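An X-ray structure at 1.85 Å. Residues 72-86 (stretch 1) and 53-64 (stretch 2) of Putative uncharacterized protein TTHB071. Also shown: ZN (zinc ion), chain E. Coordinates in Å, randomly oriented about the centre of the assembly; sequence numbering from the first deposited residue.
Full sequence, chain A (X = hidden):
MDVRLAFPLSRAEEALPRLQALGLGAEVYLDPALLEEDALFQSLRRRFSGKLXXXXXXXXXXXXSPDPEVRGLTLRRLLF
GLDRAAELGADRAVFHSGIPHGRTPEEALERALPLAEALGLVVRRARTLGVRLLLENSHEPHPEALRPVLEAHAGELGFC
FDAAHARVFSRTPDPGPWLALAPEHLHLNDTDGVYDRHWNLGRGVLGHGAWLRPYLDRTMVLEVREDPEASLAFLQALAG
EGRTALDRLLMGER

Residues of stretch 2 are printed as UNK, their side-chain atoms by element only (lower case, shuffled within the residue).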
# COMPACT_ATOMS: atom_id res chain seq x y z
N GLY A 72 12.64 -11.00 -13.28
CA GLY A 72 13.04 -12.10 -12.40
C GLY A 72 13.20 -11.66 -10.95
O GLY A 72 12.68 -12.29 -10.01
N LEU A 73 13.94 -10.57 -10.76
CA LEU A 73 14.15 -9.98 -9.43
C LEU A 73 12.82 -9.57 -8.76
O LEU A 73 12.60 -9.83 -7.55
CB LEU A 73 15.09 -8.77 -9.53
CG LEU A 73 15.33 -8.06 -8.19
CD1 LEU A 73 16.16 -8.90 -7.16
CD2 LEU A 73 15.98 -6.68 -8.42
N THR A 74 11.95 -8.94 -9.56
CA THR A 74 10.65 -8.47 -9.07
C THR A 74 9.82 -9.65 -8.54
O THR A 74 9.27 -9.59 -7.44
CB THR A 74 9.84 -7.73 -10.18
OG1 THR A 74 10.61 -6.61 -10.63
CG2 THR A 74 8.53 -7.19 -9.62
N LEU A 75 9.76 -10.71 -9.34
CA LEU A 75 9.04 -11.91 -8.90
C LEU A 75 9.63 -12.46 -7.60
O LEU A 75 8.85 -12.73 -6.65
CB LEU A 75 9.00 -12.97 -10.00
CG LEU A 75 8.14 -14.21 -9.70
CD1 LEU A 75 6.68 -13.80 -9.41
CD2 LEU A 75 8.24 -15.18 -10.89
N ARG A 76 10.96 -12.59 -7.53
CA ARG A 76 11.62 -13.07 -6.29
C ARG A 76 11.33 -12.18 -5.08
O ARG A 76 11.04 -12.69 -3.97
CB ARG A 76 13.14 -13.26 -6.49
CG ARG A 76 13.53 -14.40 -7.43
CD ARG A 76 15.07 -14.68 -7.45
NE ARG A 76 15.95 -13.53 -7.78
CZ ARG A 76 16.32 -13.19 -9.02
NH1 ARG A 76 15.88 -13.85 -10.08
NH2 ARG A 76 17.12 -12.15 -9.20
N ARG A 77 11.37 -10.86 -5.29
CA ARG A 77 11.08 -9.89 -4.23
C ARG A 77 9.64 -10.00 -3.68
O ARG A 77 9.42 -9.94 -2.44
CB ARG A 77 11.33 -8.45 -4.73
CG ARG A 77 12.81 -8.10 -4.91
CD ARG A 77 13.46 -7.82 -3.58
NE ARG A 77 14.85 -7.35 -3.67
CZ ARG A 77 15.91 -8.03 -3.25
NH1 ARG A 77 15.77 -9.25 -2.73
NH2 ARG A 77 17.11 -7.48 -3.34
N LEU A 78 8.66 -10.11 -4.59
CA LEU A 78 7.27 -10.23 -4.17
C LEU A 78 7.01 -11.56 -3.41
O LEU A 78 6.39 -11.56 -2.35
CB LEU A 78 6.31 -10.11 -5.36
CG LEU A 78 6.36 -8.74 -6.05
CD1 LEU A 78 5.38 -8.75 -7.21
CD2 LEU A 78 5.97 -7.61 -5.05
N LEU A 79 7.52 -12.65 -3.96
CA LEU A 79 7.33 -13.99 -3.35
C LEU A 79 8.02 -14.12 -1.98
O LEU A 79 7.41 -14.61 -1.01
CB LEU A 79 7.79 -15.08 -4.32
CG LEU A 79 6.96 -15.24 -5.61
CD1 LEU A 79 7.66 -16.25 -6.52
CD2 LEU A 79 5.52 -15.66 -5.32
N PHE A 80 9.25 -13.63 -1.88
CA PHE A 80 9.97 -13.68 -0.61
C PHE A 80 9.33 -12.76 0.42
O PHE A 80 9.14 -13.16 1.59
CB PHE A 80 11.46 -13.40 -0.78
CG PHE A 80 12.30 -13.89 0.38
CD1 PHE A 80 12.05 -15.15 0.93
CD2 PHE A 80 13.28 -13.10 0.94
CE1 PHE A 80 12.80 -15.62 2.02
CE2 PHE A 80 14.05 -13.56 2.02
CZ PHE A 80 13.81 -14.80 2.56
N GLY A 81 8.94 -11.56 -0.02
CA GLY A 81 8.22 -10.62 0.82
C GLY A 81 6.95 -11.26 1.37
O GLY A 81 6.60 -11.05 2.54
N LEU A 82 6.26 -12.04 0.53
CA LEU A 82 5.03 -12.73 1.00
C LEU A 82 5.38 -13.78 2.07
O LEU A 82 4.67 -13.90 3.07
CB LEU A 82 4.23 -13.36 -0.15
CG LEU A 82 3.34 -12.43 -0.99
CD1 LEU A 82 2.82 -13.17 -2.20
CD2 LEU A 82 2.18 -11.79 -0.17
N ASP A 83 6.46 -14.52 1.86
CA ASP A 83 6.96 -15.45 2.92
C ASP A 83 7.15 -14.75 4.26
O ASP A 83 6.69 -15.22 5.32
CB ASP A 83 8.27 -16.12 2.50
CG ASP A 83 8.09 -17.13 1.39
OD1 ASP A 83 6.96 -17.66 1.22
OD2 ASP A 83 9.08 -17.40 0.69
N ARG A 84 7.85 -13.62 4.24
CA ARG A 84 8.06 -12.82 5.43
C ARG A 84 6.78 -12.26 6.05
O ARG A 84 6.65 -12.20 7.28
CB ARG A 84 9.06 -11.68 5.14
CG ARG A 84 10.48 -12.16 4.86
CD ARG A 84 11.09 -12.97 6.03
NE ARG A 84 12.55 -13.07 5.92
CZ ARG A 84 13.32 -13.79 6.72
NH1 ARG A 84 12.76 -14.54 7.69
NH2 ARG A 84 14.64 -13.79 6.55
N ALA A 85 5.85 -11.82 5.20
CA ALA A 85 4.55 -11.33 5.65
C ALA A 85 3.84 -12.41 6.47
O ALA A 85 3.31 -12.13 7.55
CB ALA A 85 3.69 -10.94 4.42
N ALA A 86 3.87 -13.64 5.96
CA ALA A 86 3.19 -14.77 6.62
C ALA A 86 3.85 -15.08 7.95
O ALA A 86 3.16 -15.36 8.94
CB ALA A 86 3.22 -16.00 5.71
N UNK A 53 0.12 -5.50 8.77
CA UNK A 53 0.11 -5.75 7.34
C UNK A 53 1.52 -5.39 6.86
O UNK A 53 2.33 -4.87 7.63
c UNK A 53 -0.97 -4.92 6.63
o UNK A 53 -0.95 -3.55 7.03
N UNK A 54 1.84 -5.70 5.60
CA UNK A 54 3.17 -5.34 5.10
C UNK A 54 3.05 -4.59 3.78
O UNK A 54 2.07 -4.75 3.06
c UNK A 54 4.31 -7.38 6.15
c UNK A 54 4.13 -6.55 4.87
c UNK A 54 3.62 -7.41 3.73
N UNK A 55 4.06 -3.77 3.50
CA UNK A 55 4.24 -3.22 2.14
C UNK A 55 5.37 -4.00 1.50
O UNK A 55 6.49 -4.02 2.01
c UNK A 55 4.59 -1.73 2.20
n UNK A 55 4.97 -1.44 -0.28
c UNK A 55 4.38 -1.03 0.90
c UNK A 55 4.57 -0.65 -1.26
n UNK A 55 3.75 0.26 -0.76
c UNK A 55 3.60 0.03 0.59
N UNK A 56 5.07 -4.70 0.40
CA UNK A 56 6.04 -5.49 -0.31
C UNK A 56 7.05 -4.57 -0.99
O UNK A 56 6.79 -3.38 -1.13
c UNK A 56 5.35 -6.40 -1.33
c UNK A 56 5.25 -8.49 0.11
c UNK A 56 3.62 -8.15 -1.75
c UNK A 56 4.41 -7.44 -0.69
N UNK A 57 8.24 -5.09 -1.32
CA UNK A 57 9.23 -4.25 -2.03
C UNK A 57 8.63 -3.65 -3.31
O UNK A 57 7.71 -4.27 -3.91
c UNK A 57 10.33 -5.26 -2.39
c UNK A 57 10.23 -6.29 -1.22
c UNK A 57 8.76 -6.45 -1.05
N UNK A 58 9.12 -2.48 -3.72
CA UNK A 58 8.63 -1.86 -4.94
C UNK A 58 9.67 -1.03 -5.71
O UNK A 58 9.50 -0.82 -6.91
c UNK A 58 8.41 2.58 -3.66
c UNK A 58 7.77 0.25 -3.82
c UNK A 58 8.42 2.48 -2.25
c UNK A 58 7.78 0.16 -2.43
c UNK A 58 7.43 -0.95 -4.66
c UNK A 58 8.11 1.27 -1.63
c UNK A 58 8.08 1.48 -4.43
N UNK A 59 10.68 -0.51 -5.01
CA UNK A 59 11.61 0.41 -5.68
C UNK A 59 12.27 -0.29 -6.87
O UNK A 59 12.88 -1.34 -6.71
c UNK A 59 11.02 5.43 -3.15
c UNK A 59 11.22 5.34 -5.56
c UNK A 59 12.12 2.05 -2.48
c UNK A 59 10.90 6.03 -4.38
c UNK A 59 12.22 2.06 -3.85
c UNK A 59 11.67 4.00 -5.52
n UNK A 59 11.69 3.27 -2.03
c UNK A 59 11.82 3.38 -4.27
c UNK A 59 11.47 4.10 -3.10
c UNK A 59 12.68 0.94 -4.72
N UNK A 60 12.15 0.33 -8.06
CA UNK A 60 12.78 -0.20 -9.28
C UNK A 60 12.31 -1.58 -9.69
O UNK A 60 13.01 -2.27 -10.41
c UNK A 60 14.31 -0.19 -9.14
o UNK A 60 15.38 1.42 -7.72
c UNK A 60 14.85 1.19 -8.81
n UNK A 60 14.68 2.13 -9.75
N UNK A 61 11.13 -1.98 -9.24
CA UNK A 61 10.60 -3.28 -9.64
C UNK A 61 9.44 -3.14 -10.62
O UNK A 61 8.68 -2.18 -10.56
c UNK A 61 11.18 -4.27 -7.32
c UNK A 61 10.11 -4.06 -8.41
c UNK A 61 12.46 -4.93 -7.83
c UNK A 61 10.62 -5.04 -6.12
N UNK A 62 9.31 -4.13 -11.51
CA UNK A 62 8.20 -4.21 -12.44
C UNK A 62 8.16 -5.61 -13.04
O UNK A 62 9.13 -6.03 -13.72
c UNK A 62 7.20 -3.16 -14.52
c UNK A 62 8.35 -3.14 -13.56
o UNK A 62 7.31 -2.52 -15.60
o UNK A 62 6.17 -3.82 -14.23
N UNK A 63 7.06 -6.33 -12.80
CA UNK A 63 6.87 -7.65 -13.42
C UNK A 63 6.88 -7.60 -14.96
O UNK A 63 7.15 -8.62 -15.62
c UNK A 63 4.14 -9.22 -11.07
c UNK A 63 5.56 -8.30 -12.92
c UNK A 63 5.55 -8.74 -11.44
c UNK A 63 6.60 -9.87 -11.22
N UNK A 64 6.59 -6.43 -15.50
CA UNK A 64 6.48 -6.26 -16.94
C UNK A 64 7.64 -5.42 -17.49
O UNK A 64 7.56 -4.91 -18.61
c UNK A 64 3.80 -7.77 -17.37
c UNK A 64 2.73 -5.46 -17.38
c UNK A 64 5.15 -5.59 -17.29
c UNK A 64 3.86 -6.30 -16.84
ZN ZN E . 2.84 2.16 -1.67
O HOH W 1 2.75 3.29 0.10
O HOH W 2 4.77 3.68 -1.69

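Position 53 carries one carbon followed by one oxygen, with CA-to-CB directed away from the helix and no contact with it: Ser-53. Position 54 has three carbons, forked at CB, and points toward the helix; this is Val-54, whose CG2 lies 3.6 Å from CB of Ala-85.

At position 55 a single carbon leads into a five-membered ring of three carbons and two nitrogens, an imidazole, hence His-55. It is out of reach of the helix; its ring binds the metal, with NE2 2.3 Å from ZN, while ND1 donates to O of position 56 at 2.8 Å, a bond that helps fix the ring's orientation.

Position 56 shows four carbons forked at the second, pointing toward the helix. The fork after an unbranched CB identifies Leu-56; its CD2 sits 3.5 Å from C of Gly-81, and its CB is 4.0 Å from CD2 of Leu-78. At position 57 three carbons close a ring onto the backbone N, which defines Pro-57. Its CD approaches O of Arg-77 at 3.8 Å.

Position 58 bears one carbon and a six-carbon ring, pointing away: Phe-58. Position 59 has fused five- and six-membered rings holding eight carbons and one nitrogen, the indole of Trp-59, likewise clear of the helix. Position 60 has two carbons, the second carrying one oxygen and one nitrogen, a carboxamide: Asn-60. Its phi/psi of 61/22° suits the third place of the type II turn that starts at Phe-58.

Position 61 repeats the four-carbon fork at the second carbon and points toward the helix, so it is Leu-61. Its N closes the turn onto O of Phe-58 at 3.1 Å; its CD1 lies 3.8 Å from CB of Arg-77 and its CD2 4.0 Å from CD2 of Leu-73. Position 62 has two carbons, the second bearing two oxygens, a carboxylate: Asp-62. The side chain points away, and OD1 accepts from N of position 64 at 2.9 Å. Position 63, again four carbons forked at the second, is Leu-63, with CD1 4.1 Å from CD1 of Leu-78. Position 64 has the same pattern but is out of reach: Leu-64.

The contact buries 641 Å² and is mainly apolar. Gly-81 permits close approach: an ideal CB there would lie 2.8 Å from CD2 of Leu-56, a clash. One hydrogen bond crosses, from N of Asp-62 to OG1 of Thr-74 (2.9 Å, 144°), tying the loop backbone to the helix.

Stretch 2 (53-64) SVHLPFWNLDLL
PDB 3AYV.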